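Local coordinates for protein V-type ATP synthase alpha chain (PDB 5BN3) that belongs to the alpha/beta family of V-type ATP synthase subunits and holds ADP together with a magnesium ion in its nucleotide-binding domain, at residues V146-E151 with P187-E192; K229-Q234 with Q491-E496; I236-D241 with N497-P502. All blocks are in the same frame, centred on the assembly; numbering follows the deposited sequence.

Interaction 1. Residues V146-E151 with P187-E192; sequences VPPNVE and PRPYKE
A type I beta turn from Pro147 to Val150, in the connection between strands 140-145 and 152-157, brings the ring of Pro148 against Pro189 of the loop that follows strand 180-183. The turn is closed by Val150 N bonding to Pro147 O at 3.1 Å. Pro148 stands at its second position, and the fixed phi of the proline ring (-55°) suits that place. Pro189 CG lies 3.8 Å from Pro148 CB and 3.9 Å from Pro148 CG, and the two side chains meet at about a right angle, so the apolar contact is narrow. Trp182 and Leu366 each touch both prolines and widen this small cluster.

Beside the prolines the link is polar and runs through water. Water 1 donates to Val146 O at 2.8 Å and accepts from Arg188 NH2, also at 2.8 Å. The arginine chain, extended at chi2 but bent at chi3 (58°), brings its guanidinium up to the turn, and NH2 comes within 4.5 Å of Pro148 CD. That group is buried yet well paired: NE forms a salt bridge with Asp310, NH1 bonds to His180, and Trp182 supplies a cation-pi partner. The geometry is that of a sandwich-domain turn resting on the loop between strands 180-183 and 192-193; Lys191 and Glu192 together face Arg364 of strand 361-364 in a classic beta bulge, where the loop joins the mixed sheet.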
loop_
_atom_site.group_PDB
_atom_site.type_symbol
_atom_site.label_atom_id
_atom_site.label_comp_id
_atom_site.label_asym_id
_atom_site.label_seq_id
_atom_site.Cartn_x
_atom_site.Cartn_y
_atom_site.Cartn_z
ATOM N N VAL A 146 -30.456 45.622 -4.776
ATOM C CA VAL A 146 -30.827 45.680 -3.371
ATOM C C VAL A 146 -30.739 44.282 -2.773
ATOM O O VAL A 146 -30.923 43.293 -3.488
ATOM C CB VAL A 146 -32.245 46.264 -3.189
ATOM C CG1 VAL A 146 -32.312 47.670 -3.753
ATOM C CG2 VAL A 146 -33.279 45.386 -3.862
ATOM N N PRO A 147 -30.430 44.190 -1.467
ATOM C CA PRO A 147 -30.304 42.881 -0.815
ATOM C C PRO A 147 -31.563 42.038 -0.991
ATOM O O PRO A 147 -32.654 42.603 -1.094
ATOM C CB PRO A 147 -30.127 43.244 0.660
ATOM C CG PRO A 147 -29.525 44.607 0.642
ATOM C CD PRO A 147 -30.133 45.301 -0.544
ATOM N N PRO A 148 -31.413 40.704 -1.038
ATOM C CA PRO A 148 -32.553 39.797 -1.221
ATOM C C PRO A 148 -33.668 39.992 -0.192
ATOM O O PRO A 148 -34.822 39.678 -0.490
ATOM C CB PRO A 148 -31.921 38.411 -1.053
ATOM C CG PRO A 148 -30.515 38.591 -1.510
ATOM C CD PRO A 148 -30.126 39.984 -1.074
ATOM N N ASN A 149 -33.333 40.505 0.989
ATOM C CA ASN A 149 -34.329 40.660 2.050
ATOM C C ASN A 149 -35.049 42.012 2.115
ATOM O O ASN A 149 -35.968 42.180 2.917
ATOM C CB ASN A 149 -33.740 40.297 3.424
ATOM C CG ASN A 149 -32.675 41.280 3.900
ATOM O OD1 ASN A 149 -32.426 42.311 3.273
ATOM N ND2 ASN A 149 -32.053 40.963 5.031
ATOM N N VAL A 150 -34.644 42.973 1.287
ATOM C CA VAL A 150 -35.330 44.266 1.289
ATOM C C VAL A 150 -36.471 44.318 0.271
ATOM O O VAL A 150 -36.381 43.762 -0.827
ATOM C CB VAL A 150 -34.366 45.477 1.131
ATOM C CG1 VAL A 150 -33.011 45.167 1.741
ATOM C CG2 VAL A 150 -34.218 45.875 -0.319
ATOM N N GLU A 151 -37.550 44.986 0.663
ATOM C CA GLU A 151 -38.767 45.042 -0.131
ATOM C C GLU A 151 -39.596 46.223 0.353
ATOM O O GLU A 151 -39.531 46.594 1.526
ATOM C CB GLU A 151 -39.557 43.738 0.031
ATOM C CG GLU A 151 -40.811 43.627 -0.828
ATOM C CD GLU A 151 -41.644 42.402 -0.487
ATOM O OE1 GLU A 151 -41.413 41.803 0.586
ATOM O OE2 GLU A 151 -42.529 42.037 -1.290
ATOM N N PRO A 187 -25.133 30.407 0.218
ATOM C CA PRO A 187 -25.360 30.593 -1.220
ATOM C C PRO A 187 -26.387 31.689 -1.478
ATOM O O PRO A 187 -27.402 31.739 -0.782
ATOM C CB PRO A 187 -25.931 29.241 -1.662
ATOM C CG PRO A 187 -25.453 28.267 -0.632
ATOM C CD PRO A 187 -25.433 29.032 0.657
ATOM N N ARG A 188 -26.127 32.556 -2.451
ATOM C CA ARG A 188 -27.058 33.636 -2.764
ATOM C C ARG A 188 -28.257 33.122 -3.555
ATOM O O ARG A 188 -28.096 32.391 -4.536
ATOM C CB ARG A 188 -26.346 34.771 -3.510
ATOM C CG ARG A 188 -25.360 35.540 -2.635
ATOM C CD ARG A 188 -24.613 36.622 -3.407
ATOM N NE ARG A 188 -25.513 37.592 -4.031
ATOM C CZ ARG A 188 -26.036 38.644 -3.407
ATOM N NH1 ARG A 188 -25.761 38.870 -2.130
ATOM N NH2 ARG A 188 -26.839 39.470 -4.063
ATOM N N PRO A 189 -29.468 33.510 -3.126
ATOM C CA PRO A 189 -30.719 33.020 -3.715
ATOM C C PRO A 189 -30.932 33.491 -5.147
ATOM O O PRO A 189 -30.380 34.512 -5.565
ATOM C CB PRO A 189 -31.793 33.634 -2.810
ATOM C CG PRO A 189 -31.155 34.867 -2.260
ATOM C CD PRO A 189 -29.710 34.498 -2.061
ATOM N N TYR A 190 -31.728 32.726 -5.886
ATOM C CA TYR A 190 -32.120 33.062 -7.249
ATOM C C TYR A 190 -33.503 32.472 -7.471
ATOM O O TYR A 190 -34.050 31.832 -6.572
ATOM C CB TYR A 190 -31.117 32.493 -8.260
ATOM C CG TYR A 190 -30.832 31.022 -8.084
ATOM C CD1 TYR A 190 -29.807 30.591 -7.255
ATOM C CD2 TYR A 190 -31.580 30.063 -8.753
ATOM C CE1 TYR A 190 -29.539 29.253 -7.090
ATOM C CE2 TYR A 190 -31.318 28.721 -8.595
ATOM C CZ TYR A 190 -30.296 28.323 -7.762
ATOM O OH TYR A 190 -30.031 26.986 -7.601
ATOM N N LYS A 191 -34.075 32.672 -8.655
ATOM C CA LYS A 191 -35.425 32.173 -8.912
ATOM C C LYS A 191 -35.460 30.718 -9.371
ATOM O O LYS A 191 -36.157 29.898 -8.775
ATOM C CB LYS A 191 -36.179 33.083 -9.888
ATOM C CG LYS A 191 -36.673 34.370 -9.245
ATOM C CD LYS A 191 -37.680 35.088 -10.127
ATOM C CE LYS A 191 -38.393 36.183 -9.351
ATOM N NZ LYS A 191 -39.427 36.868 -10.174
ATOM N N GLU A 192 -34.714 30.395 -10.424
ATOM C CA GLU A 192 -34.640 29.010 -10.888
ATOM C C GLU A 192 -33.394 28.723 -11.719
ATOM O O GLU A 192 -32.841 29.615 -12.371
ATOM C CB GLU A 192 -35.899 28.627 -11.677
ATOM C CG GLU A 192 -35.998 29.251 -13.062
ATOM C CD GLU A 192 -37.311 28.922 -13.755
ATOM O OE1 GLU A 192 -38.338 28.796 -13.055
ATOM O OE2 GLU A 192 -37.315 28.791 -14.998
HETATM O O HOH W 1 -29.026 41.273 -3.928
#

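Interaction 2. Residues K229-Q234 with Q491-E496. With MG (magnesium ion), chain K; ADP (adenosine-5'-diphosphate), chain C.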
loop_
_atom_site.group_PDB
_atom_site.type_symbol
_atom_site.label_atom_id
_atom_site.label_comp_id
_atom_site.label_asym_id
_atom_site.label_seq_id
_atom_site.Cartn_x
_atom_site.Cartn_y
_atom_site.Cartn_z
ATOM N N LYS A 229 -1.298 23.763 -14.913
ATOM C CA LYS A 229 -2.591 24.186 -14.363
ATOM C C LYS A 229 -2.717 25.701 -14.260
ATOM O O LYS A 229 -3.718 26.284 -14.682
ATOM C CB LYS A 229 -2.781 23.631 -12.949
ATOM C CG LYS A 229 -2.970 22.143 -12.819
ATOM C CD LYS A 229 -3.048 21.803 -11.342
ATOM C CE LYS A 229 -1.849 20.999 -10.882
ATOM N NZ LYS A 229 -0.523 21.584 -11.196
ATOM N N THR A 230 -1.705 26.327 -13.669
ATOM C CA THR A 230 -1.736 27.762 -13.393
ATOM C C THR A 230 -1.771 28.598 -14.672
ATOM O O THR A 230 -2.553 29.543 -14.781
ATOM C CB THR A 230 -0.539 28.186 -12.517
ATOM O OG1 THR A 230 -0.652 27.568 -11.225
ATOM C CG2 THR A 230 -0.502 29.695 -12.351
ATOM N N VAL A 231 -0.929 28.245 -15.639
ATOM C CA VAL A 231 -0.918 28.935 -16.923
ATOM C C VAL A 231 -2.253 28.755 -17.641
ATOM O O VAL A 231 -2.798 29.709 -18.201
ATOM C CB VAL A 231 0.243 28.447 -17.817
ATOM C CG1 VAL A 231 0.095 28.985 -19.229
ATOM C CG2 VAL A 231 1.574 28.879 -17.229
ATOM N N LEU A 232 -2.787 27.538 -17.606
ATOM C CA LEU A 232 -4.061 27.256 -18.262
ATOM C C LEU A 232 -5.189 28.085 -17.666
ATOM O O LEU A 232 -5.993 28.656 -18.397
ATOM C CB LEU A 232 -4.406 25.766 -18.178
ATOM C CG LEU A 232 -5.682 25.383 -18.935
ATOM C CD1 LEU A 232 -5.531 25.722 -20.403
ATOM C CD2 LEU A 232 -6.018 23.912 -18.768
ATOM N N ASN A 233 -5.244 28.157 -16.341
ATOM C CA ASN A 233 -6.264 28.962 -15.674
ATOM C C ASN A 233 -6.094 30.457 -15.938
ATOM O O ASN A 233 -7.080 31.180 -16.095
ATOM C CB ASN A 233 -6.285 28.676 -14.170
ATOM C CG ASN A 233 -7.227 27.542 -13.805
ATOM O OD1 ASN A 233 -8.418 27.760 -13.570
ATOM N ND2 ASN A 233 -6.699 26.325 -13.754
ATOM N N GLN A 234 -4.843 30.914 -15.989
ATOM C CA GLN A 234 -4.550 32.312 -16.296
ATOM C C GLN A 234 -4.925 32.659 -17.733
ATOM O O GLN A 234 -5.390 33.764 -18.007
ATOM C CB GLN A 234 -3.072 32.630 -16.038
ATOM C CG GLN A 234 -2.702 32.746 -14.562
ATOM C CD GLN A 234 -1.223 33.009 -14.342
ATOM O OE1 GLN A 234 -0.412 32.885 -15.262
ATOM N NE2 GLN A 234 -0.865 33.374 -13.116
ATOM N N GLN A 491 -0.707 25.213 -28.009
ATOM C CA GLN A 491 -0.975 26.645 -28.056
ATOM C C GLN A 491 -0.049 27.380 -27.091
ATOM O O GLN A 491 -0.107 27.170 -25.877
ATOM C CB GLN A 491 -2.446 26.924 -27.726
ATOM C CG GLN A 491 -2.869 28.374 -27.930
ATOM C CD GLN A 491 -4.374 28.556 -27.931
ATOM O OE1 GLN A 491 -5.131 27.591 -28.059
ATOM N NE2 GLN A 491 -4.817 29.800 -27.788
ATOM N N ASP A 492 0.813 28.232 -27.642
ATOM C CA ASP A 492 1.812 28.948 -26.854
ATOM C C ASP A 492 1.177 30.132 -26.128
ATOM O O ASP A 492 0.776 31.116 -26.750
ATOM C CB ASP A 492 2.949 29.433 -27.761
ATOM C CG ASP A 492 4.180 29.867 -26.985
ATOM O OD1 ASP A 492 4.078 30.117 -25.764
ATOM O OD2 ASP A 492 5.260 29.967 -27.603
ATOM N N ALA A 493 1.096 30.034 -24.804
ATOM C CA ALA A 493 0.479 31.075 -23.987
ATOM C C ALA A 493 1.290 32.364 -23.979
ATOM O O ALA A 493 0.775 33.426 -23.623
ATOM C CB ALA A 493 0.295 30.576 -22.574
ATOM N N PHE A 494 2.559 32.266 -24.358
ATOM C CA PHE A 494 3.458 33.412 -24.284
ATOM C C PHE A 494 3.983 33.844 -25.651
ATOM O O PHE A 494 5.045 34.457 -25.757
ATOM C CB PHE A 494 4.598 33.123 -23.305
ATOM C CG PHE A 494 4.121 32.605 -21.978
ATOM C CD1 PHE A 494 3.369 33.414 -21.138
ATOM C CD2 PHE A 494 4.405 31.309 -21.577
ATOM C CE1 PHE A 494 2.915 32.942 -19.919
ATOM C CE2 PHE A 494 3.956 30.830 -20.357
ATOM C CZ PHE A 494 3.210 31.649 -19.527
ATOM N N ASP A 495 3.224 33.517 -26.693
ATOM C CA ASP A 495 3.458 34.083 -28.014
ATOM C C ASP A 495 2.351 35.088 -28.296
ATOM O O ASP A 495 1.179 34.810 -28.041
ATOM C CB ASP A 495 3.470 32.995 -29.090
ATOM C CG ASP A 495 3.734 33.552 -30.476
ATOM O OD1 ASP A 495 4.919 33.708 -30.841
ATOM O OD2 ASP A 495 2.760 33.835 -31.206
ATOM N N GLU A 496 2.726 36.256 -28.811
ATOM C CA GLU A 496 1.787 37.357 -29.016
ATOM C C GLU A 496 0.634 36.994 -29.954
ATOM O O GLU A 496 -0.479 37.499 -29.809
ATOM C CB GLU A 496 2.536 38.582 -29.551
ATOM C CG GLU A 496 1.750 39.883 -29.491
ATOM C CD GLU A 496 2.555 41.071 -29.984
ATOM O OE1 GLU A 496 3.562 40.859 -30.695
ATOM O OE2 GLU A 496 2.183 42.218 -29.656
HETATM MG MG MG K . 0.654 26.215 -10.401
HETATM P PB ADP C . 1.536 23.934 -12.589
HETATM O O1B ADP C . 0.712 22.776 -13.088
HETATM O O2B ADP C . 0.738 25.138 -12.171
HETATM O O3B ADP C . 2.615 23.527 -11.619
HETATM P PA ADP C . 2.458 25.894 -14.487
HETATM O O1A ADP C . 1.110 26.407 -14.900
HETATM O O2A ADP C . 3.303 26.697 -13.533
HETATM O O3A ADP C . 2.315 24.384 -13.932
HETATM O "O5'" ADP C . 3.313 25.639 -15.826
HETATM C "C5'" ADP C . 4.568 24.963 -15.751
HETATM C "C4'" ADP C . 5.469 25.406 -16.898
HETATM O "O4'" ADP C . 4.876 25.063 -18.158
HETATM C "C3'" ADP C . 5.653 26.912 -16.859
HETATM O "O3'" ADP C . 7.051 27.218 -16.862
HETATM C "C2'" ADP C . 4.989 27.420 -18.120
HETATM O "O2'" ADP C . 5.779 28.424 -18.758
HETATM C "C1'" ADP C . 4.841 26.203 -19.017
HETATM N N9 ADP C . 3.547 26.268 -19.738
HETATM C C8 ADP C . 2.370 25.780 -19.304
HETATM N N7 ADP C . 1.385 26.011 -20.208
HETATM C C5 ADP C . 1.935 26.659 -21.252
HETATM C C6 ADP C . 1.456 27.198 -22.546
HETATM N N6 ADP C . 0.154 27.084 -22.917
HETATM N N1 ADP C . 2.369 27.801 -23.341
HETATM C C2 ADP C . 3.663 27.918 -22.984
HETATM N N3 ADP C . 4.164 27.454 -21.827
HETATM C C4 ADP C . 3.362 26.824 -20.936
HETATM O O HOH W 2 2.179 27.346 -11.236
HETATM O O HOH W 3 1.924 24.817 -9.522
HETATM O O HOH W 4 -0.960 25.279 -9.507
HETATM O O HOH W 5 0.660 27.430 -8.702
#
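Val231 overlaps the adenine of ADP with both methyls, which also reach the loop 491-496. CG1, anti to the backbone N (chi1 170°), lies 3.4 Å from ADP N7 and 3.7 Å from Ala493 CB. CG2, anti to the carbonyl carbon, meets Phe494 CZ at 4.0 Å, arriving at the ring edge near its plane. The Phe494 ring in turn has Ala493 CB over the centre of one face; its CD2 and CE2 atoms touch the adenine (C2, N3), and CE2 also the ribose O2', so the valine, alanine and phenylalanine together wall the base.

Polar contacts fix the base within this wall. Ala493 N donates to ADP N1 at 3.0 Å in a nearly straight bond (172°), and ADP N6 donates to Gln491 O at 3.0 Å; this pairing reads the Watson-Crick edge of adenine through backbone atoms. The loop is shaped by an Asx turn, in which Asp492 OD1 accepts from Phe494 N at 3.0 Å, met from above the carboxylate plane.

At the start of the helix, Lys229 NZ bonds to ADP O1B at 2.6 Å, and the amides of Lys229, Thr230 and Val231 also donate to phosphate oxygens. Thr230 OG1 binds magnesium at 2.0 Å; ADP O2B and four waters complete six ligands, while Asp320 hydrogen-bonds to the same hydroxyl from the second shell. Arg326 of the neighbouring NEQ263 chain also bonds to ADP. Strand, glycine-rich loop and helix with amides on the phosphates are the signature of a P-loop (Walker A) nucleotide site.

Interaction 3. Residues I236-D241 with N497-P502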
loop_
_atom_site.group_PDB
_atom_site.type_symbol
_atom_site.label_atom_id
_atom_site.label_comp_id
_atom_site.label_asym_id
_atom_site.label_seq_id
_atom_site.Cartn_x
_atom_site.Cartn_y
_atom_site.Cartn_z
ATOM N N ILE A 236 -7.351 31.211 -19.399
ATOM C CA ILE A 236 -8.802 31.323 -19.344
ATOM C C ILE A 236 -9.189 32.675 -18.747
ATOM O O ILE A 236 -10.032 33.374 -19.294
ATOM C CB ILE A 236 -9.426 30.175 -18.520
ATOM C CG1 ILE A 236 -9.145 28.828 -19.193
ATOM C CG2 ILE A 236 -10.920 30.382 -18.361
ATOM C CD1 ILE A 236 -9.608 27.630 -18.390
ATOM N N ALA A 237 -8.557 33.051 -17.640
ATOM C CA ALA A 237 -8.824 34.342 -17.011
ATOM C C ALA A 237 -8.558 35.513 -17.964
ATOM O O ALA A 237 -9.226 36.544 -17.889
ATOM C CB ALA A 237 -8.004 34.487 -15.745
ATOM N N LYS A 238 -7.587 35.344 -18.859
ATOM C CA LYS A 238 -7.243 36.372 -19.844
ATOM C C LYS A 238 -8.284 36.528 -20.943
ATOM O O LYS A 238 -8.809 37.619 -21.161
ATOM C CB LYS A 238 -5.908 36.043 -20.521
ATOM C CG LYS A 238 -4.657 36.466 -19.776
ATOM C CD LYS A 238 -3.435 36.241 -20.664
ATOM C CE LYS A 238 -2.166 36.064 -19.853
ATOM N NZ LYS A 238 -1.024 35.660 -20.720
ATOM N N TRP A 239 -8.564 35.435 -21.646
ATOM C CA TRP A 239 -9.300 35.517 -22.909
ATOM C C TRP A 239 -10.735 34.995 -22.891
ATOM O O TRP A 239 -11.406 35.018 -23.922
ATOM C CB TRP A 239 -8.530 34.788 -24.017
ATOM C CG TRP A 239 -7.077 35.166 -24.136
ATOM C CD1 TRP A 239 -6.009 34.312 -24.165
ATOM C CD2 TRP A 239 -6.535 36.489 -24.254
ATOM N NE1 TRP A 239 -4.840 35.021 -24.291
ATOM C CE2 TRP A 239 -5.134 36.359 -24.347
ATOM C CE3 TRP A 239 -7.097 37.768 -24.289
ATOM C CZ2 TRP A 239 -4.288 37.464 -24.473
ATOM C CZ3 TRP A 239 -6.259 38.859 -24.411
ATOM C CH2 TRP A 239 -4.872 38.702 -24.503
ATOM N N ALA A 240 -11.209 34.514 -21.745
ATOM C CA ALA A 240 -12.557 33.944 -21.688
ATOM C C ALA A 240 -13.633 34.952 -22.073
ATOM O O ALA A 240 -13.565 36.129 -21.712
ATOM C CB ALA A 240 -12.853 33.373 -20.317
ATOM N N ASP A 241 -14.623 34.472 -22.818
ATOM C CA ASP A 241 -15.783 35.275 -23.166
ATOM C C ASP A 241 -16.644 35.388 -21.911
ATOM O O ASP A 241 -17.449 34.504 -21.611
ATOM C CB ASP A 241 -16.548 34.602 -24.305
ATOM C CG ASP A 241 -17.573 35.514 -24.948
ATOM O OD1 ASP A 241 -17.559 36.731 -24.665
ATOM O OD2 ASP A 241 -18.389 35.010 -25.748
ATOM N N ASN A 497 0.904 36.111 -30.910
ATOM C CA ASN A 497 -0.102 35.730 -31.897
ATOM C C ASN A 497 -0.910 34.486 -31.520
ATOM O O ASN A 497 -2.077 34.371 -31.886
ATOM C CB ASN A 497 0.548 35.532 -33.271
ATOM C CG ASN A 497 1.016 36.835 -33.891
ATOM O OD1 ASN A 497 0.404 37.886 -33.694
ATOM N ND2 ASN A 497 2.104 36.773 -34.649
ATOM N N ASP A 498 -0.293 33.557 -30.795
ATOM C CA ASP A 498 -0.943 32.278 -30.505
ATOM C C ASP A 498 -1.664 32.236 -29.156
ATOM O O ASP A 498 -2.524 31.381 -28.941
ATOM C CB ASP A 498 0.071 31.133 -30.601
ATOM C CG ASP A 498 -0.590 29.779 -30.770
ATOM O OD1 ASP A 498 -1.746 29.724 -31.242
ATOM O OD2 ASP A 498 0.052 28.759 -30.442
ATOM N N SER A 499 -1.322 33.158 -28.260
ATOM C CA SER A 499 -1.904 33.190 -26.915
ATOM C C SER A 499 -3.432 33.157 -26.925
ATOM O O SER A 499 -4.048 32.357 -26.217
ATOM C CB SER A 499 -1.409 34.419 -26.152
ATOM O OG SER A 499 -1.970 34.464 -24.852
ATOM N N TYR A 500 -4.033 34.017 -27.741
ATOM C CA TYR A 500 -5.479 34.031 -27.915
ATOM C C TYR A 500 -5.869 33.421 -29.257
ATOM O O TYR A 500 -5.271 33.731 -30.290
ATOM C CB TYR A 500 -6.013 35.462 -27.813
ATOM C CG TYR A 500 -7.482 35.608 -28.148
ATOM C CD1 TYR A 500 -8.443 34.849 -27.495
ATOM C CD2 TYR A 500 -7.907 36.521 -29.102
ATOM C CE1 TYR A 500 -9.786 34.985 -27.791
ATOM C CE2 TYR A 500 -9.251 36.666 -29.405
ATOM C CZ TYR A 500 -10.183 35.896 -28.745
ATOM O OH TYR A 500 -11.518 36.029 -29.037
ATOM N N SER A 501 -6.869 32.547 -29.237
ATOM C CA SER A 501 -7.361 31.922 -30.460
ATOM C C SER A 501 -8.860 32.144 -30.610
ATOM O O SER A 501 -9.664 31.419 -30.020
ATOM C CB SER A 501 -7.044 30.424 -30.472
ATOM O OG SER A 501 -7.349 29.850 -31.732
ATOM N N PRO A 502 -9.245 33.155 -31.402
ATOM C CA PRO A 502 -10.668 33.403 -31.651
ATOM C C PRO A 502 -11.254 32.273 -32.489
ATOM O O PRO A 502 -10.494 31.546 -33.133
ATOM C CB PRO A 502 -10.661 34.712 -32.446
ATOM C CG PRO A 502 -9.329 34.731 -33.125
ATOM C CD PRO A 502 -8.376 34.074 -32.161
#
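An aromatic contact with a polar edge joins the last turn of helix 229-239 to the loop leading into helix 503-523: Trp239 lies between Lys238 on one face and Tyr500 on the other, with Ser499 at its rim. The evidence for the face contact is a CH-pi interaction, Tyr500 CB standing 3.6 Å from the centroid of the five-membered ring and almost on its normal. On the opposite face Lys238 CB sits 3.7 Å above the indole plane, offset toward the rim.

The phenol and indole rings form an oblique aromatic pair, with planes at 42° and centroids 5.1 Å apart. Having CG anti to the backbone N (chi1 173°), Tyr500 swings its ring alongside the base of the tryptophan, where CD1 approaches Trp239 CB at 3.5 Å. Pro502 N lies over the centre of one phenol face.

At the indole edge, Trp239 NE1 donates to Ser499 OG at 3.0 Å with an N-H...O angle of 158°, and the oxygen lies close to the ring plane; this bond probably helps hold the indole's rotation. Gln235 NE2 donates to the same hydroxyl, which itself bonds to Ala493 O, so three partners grip this buried oxygen and connect it to the loop beside ADP. Around the contact, Asp498 forms salt bridges with Arg205 and Arg545, Pro270 touches Tyr500, and Ala237 on helix 229-239 packs on strands 244-250 and 314-320.

In the fold
Following the chain from the N terminus, interaction 1 comes first and closes a loop of 35 residues, rich in strand, that ties the turn between strands 140-145 and 152-157 to the loop between strands 180-183 and 192-193. It is complete before the other two open, with its centre about 37 Å from that of interaction 2 and about 34 Å from that of interaction 3. Those two cross along the sequence: both begin on helix 229-239 and, some 256 residues later, return from the loop between helices 472-489 and 503-523. Their centres lie about 9 Å apart, and together they join the nucleotide-binding domain to the C-terminal domain, interaction 2 at the ligand and interaction 3 further along the same helix, at its C-terminal end.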